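Local coordinates for lysozyme inhibitor LprI-like N-terminal domain-containing protein (Burkholderia thailandensis, PDB 6AR7) that is of unknown function but belongs to the family of the lysozyme inhibitor LprI, and so may inhibit lysozymes, at residues M49-R53 with A114-L118; W56-V60 with R124-R129; G78-S82 with A196-V201. All coordinates share one frame; numbering follows the deposited sequence. Where two conformers were deposited one is given.

Contact 1: residues M49-R53 with A114-L118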
# COMPACT_ATOMS: atom_id res chain seq x y z
N MSE A 49 9.54 -12.84 6.25
CA MSE A 49 8.82 -11.75 5.63
C MSE A 49 7.81 -11.17 6.60
O MSE A 49 7.64 -9.95 6.65
CB MSE A 49 8.13 -12.22 4.34
CG MSE A 49 9.13 -12.81 3.38
SE MSE A 49 8.28 -13.85 1.90
CE MSE A 49 7.47 -12.26 1.17
N ASP A 50 7.16 -12.05 7.37
CA ASP A 50 6.21 -11.56 8.36
C ASP A 50 6.91 -10.73 9.44
O ASP A 50 6.36 -9.73 9.91
CB ASP A 50 5.44 -12.73 8.98
CG ASP A 50 4.40 -13.34 8.02
OD1 ASP A 50 4.00 -12.67 7.04
OD2 ASP A 50 3.99 -14.50 8.24
N GLU A 51 8.12 -11.13 9.84
CA GLU A 51 8.87 -10.34 10.83
C GLU A 51 9.25 -8.97 10.25
O GLU A 51 9.18 -7.95 10.94
CB GLU A 51 10.11 -11.11 11.28
CG GLU A 51 9.80 -12.22 12.29
CD GLU A 51 10.89 -13.27 12.38
OE1 GLU A 51 11.89 -13.16 11.64
OE2 GLU A 51 10.74 -14.22 13.19
N ALA A 52 9.65 -8.94 8.97
CA ALA A 52 9.95 -7.68 8.31
C ALA A 52 8.71 -6.79 8.24
O ALA A 52 8.78 -5.58 8.48
CB ALA A 52 10.49 -7.96 6.90
N ARG A 53 7.56 -7.39 7.95
CA ARG A 53 6.33 -6.62 7.86
C ARG A 53 5.98 -5.99 9.20
O ARG A 53 5.58 -4.82 9.25
CB ARG A 53 5.18 -7.49 7.36
CG ARG A 53 3.94 -6.67 7.05
CD ARG A 53 2.67 -7.49 7.13
NE ARG A 53 2.42 -7.90 8.50
CZ ARG A 53 2.34 -9.16 8.88
NH1 ARG A 53 2.48 -10.14 7.98
NH2 ARG A 53 2.13 -9.46 10.16
N ALA A 114 2.32 -13.63 0.99
CA ALA A 114 3.12 -13.01 2.03
C ALA A 114 3.73 -11.70 1.55
O ALA A 114 3.70 -10.69 2.26
CB ALA A 114 4.20 -13.98 2.52
N ASP A 115 4.28 -11.68 0.33
CA ASP A 115 4.82 -10.43 -0.20
C ASP A 115 3.73 -9.38 -0.40
O ASP A 115 3.97 -8.18 -0.18
CB ASP A 115 5.56 -10.69 -1.50
CG ASP A 115 6.44 -9.53 -1.92
OD1 ASP A 115 7.25 -9.06 -1.09
OD2 ASP A 115 6.30 -9.07 -3.07
N MSE A 116 2.52 -9.80 -0.77
CA MSE A 116 1.35 -8.92 -0.84
C MSE A 116 1.09 -8.18 0.46
O MSE A 116 0.66 -7.04 0.47
CB MSE A 116 0.08 -9.71 -1.18
CG MSE A 116 -0.10 -10.15 -2.61
SE MSE A 116 -1.79 -9.42 -3.24
CE MSE A 116 -1.13 -7.60 -3.29
N ARG A 117 1.29 -8.89 1.58
CA ARG A 117 1.05 -8.31 2.90
C ARG A 117 2.19 -7.40 3.33
O ARG A 117 1.96 -6.42 4.04
CB ARG A 117 0.88 -9.40 3.96
CG ARG A 117 -0.17 -10.46 3.66
CD ARG A 117 -0.46 -11.34 4.90
NE ARG A 117 0.71 -12.06 5.43
CZ ARG A 117 1.05 -13.30 5.06
NH1 ARG A 117 0.32 -13.96 4.16
NH2 ARG A 117 2.12 -13.89 5.59
N LEU A 118 3.41 -7.71 2.91
CA LEU A 118 4.60 -6.96 3.32
C LEU A 118 4.72 -5.61 2.62
O LEU A 118 4.87 -4.57 3.28
CB LEU A 118 5.85 -7.81 3.05
CG LEU A 118 7.23 -7.16 3.03
CD1 LEU A 118 7.53 -6.53 4.42
CD2 LEU A 118 8.32 -8.19 2.64
O HOH W 1 4.35 -10.74 5.23

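Contact 2: residues W56-V60 with R124-R129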
# COMPACT_ATOMS: atom_id res chain seq x y z
N TRP A 56 8.29 -3.06 9.68
CA TRP A 56 7.82 -1.93 8.89
C TRP A 56 6.58 -1.29 9.49
O TRP A 56 6.42 -0.07 9.40
CB TRP A 56 7.54 -2.36 7.45
CG TRP A 56 8.78 -2.42 6.66
CD1 TRP A 56 9.36 -3.55 6.14
CD2 TRP A 56 9.66 -1.33 6.34
NE1 TRP A 56 10.54 -3.21 5.50
CE2 TRP A 56 10.74 -1.86 5.61
CE3 TRP A 56 9.62 0.05 6.59
CZ2 TRP A 56 11.76 -1.07 5.11
CZ3 TRP A 56 10.64 0.83 6.09
CH2 TRP A 56 11.70 0.27 5.36
N GLN A 57 5.70 -2.07 10.10
CA GLN A 57 4.53 -1.47 10.73
C GLN A 57 4.95 -0.59 11.91
O GLN A 57 4.36 0.47 12.16
CB GLN A 57 3.56 -2.56 11.16
CG GLN A 57 2.30 -2.03 11.88
CD GLN A 57 1.50 -1.06 11.03
OE1 GLN A 57 1.12 -1.38 9.91
NE2 GLN A 57 1.25 0.13 11.56
N GLY A 58 6.00 -0.99 12.63
CA GLY A 58 6.53 -0.10 13.65
C GLY A 58 7.06 1.20 13.07
O GLY A 58 6.93 2.26 13.69
N GLU A 59 7.65 1.14 11.87
CA GLU A 59 8.14 2.36 11.26
C GLU A 59 6.99 3.23 10.75
O GLU A 59 7.10 4.46 10.75
CB GLU A 59 9.13 2.04 10.14
CG GLU A 59 10.41 1.42 10.68
CD GLU A 59 11.06 2.29 11.74
OE1 GLU A 59 11.45 3.44 11.41
OE2 GLU A 59 11.15 1.86 12.92
N VAL A 60 5.90 2.61 10.32
CA VAL A 60 4.70 3.37 9.99
C VAL A 60 4.25 4.18 11.20
O VAL A 60 4.03 5.39 11.12
CB VAL A 60 3.57 2.43 9.52
CG1 VAL A 60 2.24 3.17 9.47
CG2 VAL A 60 3.89 1.81 8.14
N ARG A 124 3.83 2.34 2.93
CA ARG A 124 3.24 3.38 3.77
C ARG A 124 4.29 4.02 4.66
O ARG A 124 4.32 5.24 4.82
CB ARG A 124 2.09 2.81 4.59
CG ARG A 124 1.35 3.85 5.43
CD ARG A 124 0.85 5.05 4.60
NE ARG A 124 -0.00 5.90 5.42
CZ ARG A 124 -0.49 7.08 5.04
NH1 ARG A 124 -0.21 7.56 3.82
NH2 ARG A 124 -1.25 7.77 5.87
N ALA A 125 5.20 3.21 5.21
CA ALA A 125 6.26 3.75 6.06
C ALA A 125 7.13 4.76 5.32
O ALA A 125 7.44 5.83 5.85
CB ALA A 125 7.13 2.60 6.60
N LEU A 126 7.53 4.43 4.09
CA LEU A 126 8.44 5.29 3.35
C LEU A 126 7.78 6.62 2.97
O LEU A 126 8.43 7.66 2.95
CB LEU A 126 8.93 4.58 2.09
CG LEU A 126 9.77 3.33 2.32
CD1 LEU A 126 10.02 2.62 0.99
CD2 LEU A 126 11.09 3.71 3.01
N ALA A 127 6.48 6.58 2.65
CA ALA A 127 5.76 7.80 2.34
C ALA A 127 5.65 8.70 3.56
O ALA A 127 5.85 9.92 3.46
CB ALA A 127 4.36 7.46 1.81
N LEU A 128 5.33 8.12 4.72
CA LEU A 128 5.25 8.91 5.94
C LEU A 128 6.61 9.49 6.29
O LEU A 128 6.72 10.66 6.68
CB LEU A 128 4.72 8.03 7.08
CG LEU A 128 3.24 7.68 6.96
CD1 LEU A 128 2.90 6.57 7.88
CD2 LEU A 128 2.42 8.91 7.36
N ARG A 129 7.67 8.68 6.11
CA ARG A 129 9.02 9.15 6.39
C ARG A 129 9.38 10.31 5.49
O ARG A 129 9.96 11.31 5.95
CB ARG A 129 10.03 8.03 6.17
CG ARG A 129 10.12 7.01 7.25
CD ARG A 129 11.15 5.98 6.81
NE ARG A 129 11.43 4.98 7.82
CZ ARG A 129 12.32 4.01 7.66
NH1 ARG A 129 13.01 3.95 6.53
NH2 ARG A 129 12.54 3.14 8.63
O HOH W 2 9.87 5.52 10.56

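Contact 3: residues G78-S82 with A196-V201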
# COMPACT_ATOMS: atom_id res chain seq x y z
N GLY A 78 -4.56 16.82 7.44
CA GLY A 78 -4.63 16.07 6.20
C GLY A 78 -4.01 14.69 6.31
O GLY A 78 -4.60 13.70 5.87
N TRP A 79 -2.82 14.60 6.90
CA TRP A 79 -2.18 13.29 7.05
C TRP A 79 -2.93 12.42 8.05
O TRP A 79 -3.04 11.20 7.86
CB TRP A 79 -0.71 13.43 7.44
CG TRP A 79 0.15 13.73 6.26
CD1 TRP A 79 0.56 14.96 5.84
CD2 TRP A 79 0.70 12.78 5.33
NE1 TRP A 79 1.32 14.84 4.70
CE2 TRP A 79 1.43 13.51 4.38
CE3 TRP A 79 0.64 11.39 5.22
CZ2 TRP A 79 2.10 12.89 3.32
CZ3 TRP A 79 1.31 10.78 4.17
CH2 TRP A 79 2.03 11.53 3.24
N GLN A 80 -3.46 13.03 9.11
CA GLN A 80 -4.27 12.27 10.06
C GLN A 80 -5.46 11.65 9.36
O GLN A 80 -5.81 10.49 9.61
CB GLN A 80 -4.74 13.15 11.21
CG GLN A 80 -3.61 13.54 12.14
CD GLN A 80 -4.08 14.47 13.24
OE1 GLN A 80 -4.93 15.32 13.02
NE2 GLN A 80 -3.51 14.32 14.43
N GLU A 81 -6.08 12.40 8.46
CA GLU A 81 -7.17 11.86 7.67
C GLU A 81 -6.68 10.72 6.78
O GLU A 81 -7.32 9.66 6.70
CB GLU A 81 -7.80 12.97 6.82
CG GLU A 81 -8.92 12.48 5.92
CD GLU A 81 -10.12 11.93 6.68
OE1 GLU A 81 -10.32 12.30 7.85
OE2 GLU A 81 -10.84 11.10 6.10
N SER A 82 -5.52 10.90 6.13
CA SER A 82 -5.00 9.86 5.25
C SER A 82 -4.73 8.57 6.02
O SER A 82 -5.00 7.47 5.52
CB SER A 82 -3.72 10.35 4.56
OG SER A 82 -2.58 10.15 5.37
N ALA A 196 -7.63 11.02 -0.01
CA ALA A 196 -7.11 11.76 1.14
C ALA A 196 -5.68 12.20 0.90
O ALA A 196 -5.26 13.25 1.41
CB ALA A 196 -7.21 10.90 2.40
N MSE A 197 -4.95 11.46 0.08
CA MSE A 197 -3.55 11.71 -0.20
C MSE A 197 -3.27 12.75 -1.29
O MSE A 197 -2.23 13.41 -1.27
CB MSE A 197 -2.89 10.39 -0.60
CG MSE A 197 -2.78 9.42 0.56
SE MSE A 197 -1.32 10.01 1.77
CE MSE A 197 0.18 9.31 0.70
N THR A 198 -4.20 12.90 -2.24
CA THR A 198 -3.96 13.82 -3.35
C THR A 198 -3.53 15.22 -2.93
O THR A 198 -2.58 15.74 -3.55
CB THR A 198 -5.21 13.94 -4.23
OG1 THR A 198 -5.63 12.64 -4.62
CG2 THR A 198 -4.88 14.77 -5.46
N PRO A 199 -4.12 15.87 -1.91
CA PRO A 199 -3.65 17.21 -1.54
C PRO A 199 -2.29 17.24 -0.87
O PRO A 199 -1.70 18.32 -0.78
CB PRO A 199 -4.73 17.71 -0.56
CG PRO A 199 -5.86 16.77 -0.68
CD PRO A 199 -5.26 15.46 -1.07
N LEU A 200 -1.77 16.09 -0.43
CA LEU A 200 -0.57 16.02 0.40
C LEU A 200 0.69 15.58 -0.34
O LEU A 200 1.78 15.71 0.22
CB LEU A 200 -0.81 15.07 1.59
CG LEU A 200 -2.07 15.33 2.41
CD1 LEU A 200 -2.28 14.25 3.44
CD2 LEU A 200 -1.99 16.70 3.09
N VAL A 201 0.57 15.06 -1.55
CA VAL A 201 1.73 14.53 -2.27
C VAL A 201 1.77 15.13 -3.67
O VAL A 201 0.79 15.71 -4.16
CB VAL A 201 1.72 12.99 -2.35
CG1 VAL A 201 1.66 12.37 -0.94
CG2 VAL A 201 0.54 12.51 -3.19
O HOH W 3 -6.16 14.28 3.64

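Contact 1: residues M49-R53 with A114-L118
Helices 42-70 and 107-136 of an all-helical fold lie side by side where D50 and R53 meet R117, a three-residue salt-bridge network on one flank of the pair. R117 NH2 donates to D50 OD1 at 2.7 Å along a nearly straight bond (162°), in the guanidinium plane and on the syn lone pair of the carboxylate. D50 and R117 each adopt a second conformation, so this bond need not be permanent. Within the first helix R53 NH1 closes on the same D50 OD1 at 3.1 Å, and a water donates to it as well, at 2.7 Å. That water gives its other hydrogen to A114 O, 3.0 Å away, tying the carboxylate to the second backbone. In this conformation one oxygen gathers two arginines and a water, which probably favours the ionised aspartate. The local axes run almost parallel, 11° apart, as expected for neighbours in a helical bundle that point the same way. Next to the charged groups, R53 lays its CD against R117 O (3.3 Å). L118 reaches across with CD1, which rests 3.6 Å from R53 N and also meets A52 CB. Selenomethionine M49 bends at its last torsion (chi3 66°), turning CE onto the other helix, where it lies 3.3 Å from D115 N and packs on A114 CB.

Contact 2: residues W56-V60 with R124-R129
R129 and E59 supply the salt bridge between helices 42-70 and 107-136 of this helical bundle. R129 NH2 donates to E59 OE1 at 3.0 Å with an N-H...O angle of 167°; the oxygen lies near the guanidinium plane, but the donor meets it on the anti side, well out of the carboxylate plane. A water braces the pair, giving hydrogens to E59 OE1 (2.7 Å) and E59 O while accepting one from R129 NE (3.2 Å). R129 runs extended from CG to NE (chi2 179°), which carries its guanidinium out to the glutamate, and its NH1 has a further salt-bridge partner in D24. The guanidinium also has W56 CZ3 over one face, 3.7 Å above the plane, although ring and guanidinium are turned 53° apart. Deeper in, the indole rests CE3 on A125 CB at 3.6 Å, while its NE1 bonds to D27. A125 offers so small a side chain that the two backbones come close here, and V60 CG2 reaches A125 N at 3.5 Å. The other valine branch, CG1, meets L128 CD1 at 3.8 Å, and that same methyl lies against V60 O.

Contact 3: residues G78-S82 with A196-V201
G78 opens the contact where helix 73-101 meets the C-terminal part of helix 180-197 and the residues after it. Having no side chain, the glycine lets L200 lie directly on the backbone, with L200 CD1 3.4 Å from G78 C. Its carbonyl is tied across as well, since one water donates both to G78 O at 2.8 Å and to A196 O at 2.6 Å. W79 comes next and contributes the largest share of the buried surface from 78-82. L200 CD1 sits over the face of its five-membered ring, 3.6 Å from the centroid and only 4° off the normal, a well-centred CH-pi contact. At the six-membered ring the approach is different: the SE of selenomethionine M197 stands 4.2 Å from the centroid and 36° off the normal, an oblique Met-aromatic contact, while V201 CG1 touches near CH2. The indole nitrogen bonds to Y135, so the ring is fixed at its polar corner too. E81 touches more lightly, through CG on A196 CB, its carboxylate being engaged by R84 and R85 of its own helix. S82 completes the turn with CA 3.8 Å from A196 CB and with CB 3.7 Å from M197 SE. Its OG, swung between backbone N and carbonyl carbon (chi1 85°), donates at 2.7 Å to W79 O, in the carbonyl plane and on a lone pair. The same hydroxyl probably also takes a hydrogen bond from R124, so the buried oxygen is satisfied without a partner in 196-201. Between the two segments, then, cohesion rests on dispersion and ring-face contacts, with the water as the polar link, an association set by shape more than by charge.

In the fold
Contacts 1 and 2 join the same two helices, 42-70 and 107-136, successive stations along one interface, and they touch where L118 CD1 packs on W56 CD1. Contact 1 is partly buried and sets a charge network beside apolar packing; contact 2 is buried, with its salt bridge at one margin of the apolar packing. Contact 3, also buried, uses different elements, joining helix 73-101 to the C-terminal part of helix 180-197, and lies across the chain's centre from contact 1, about 25 Å between centres. R124 and L128 of contact 2 reach S82 and W79 of contact 3. Salt bridges thus give way to aromatic and selenium contacts in 78-82 with 196-201.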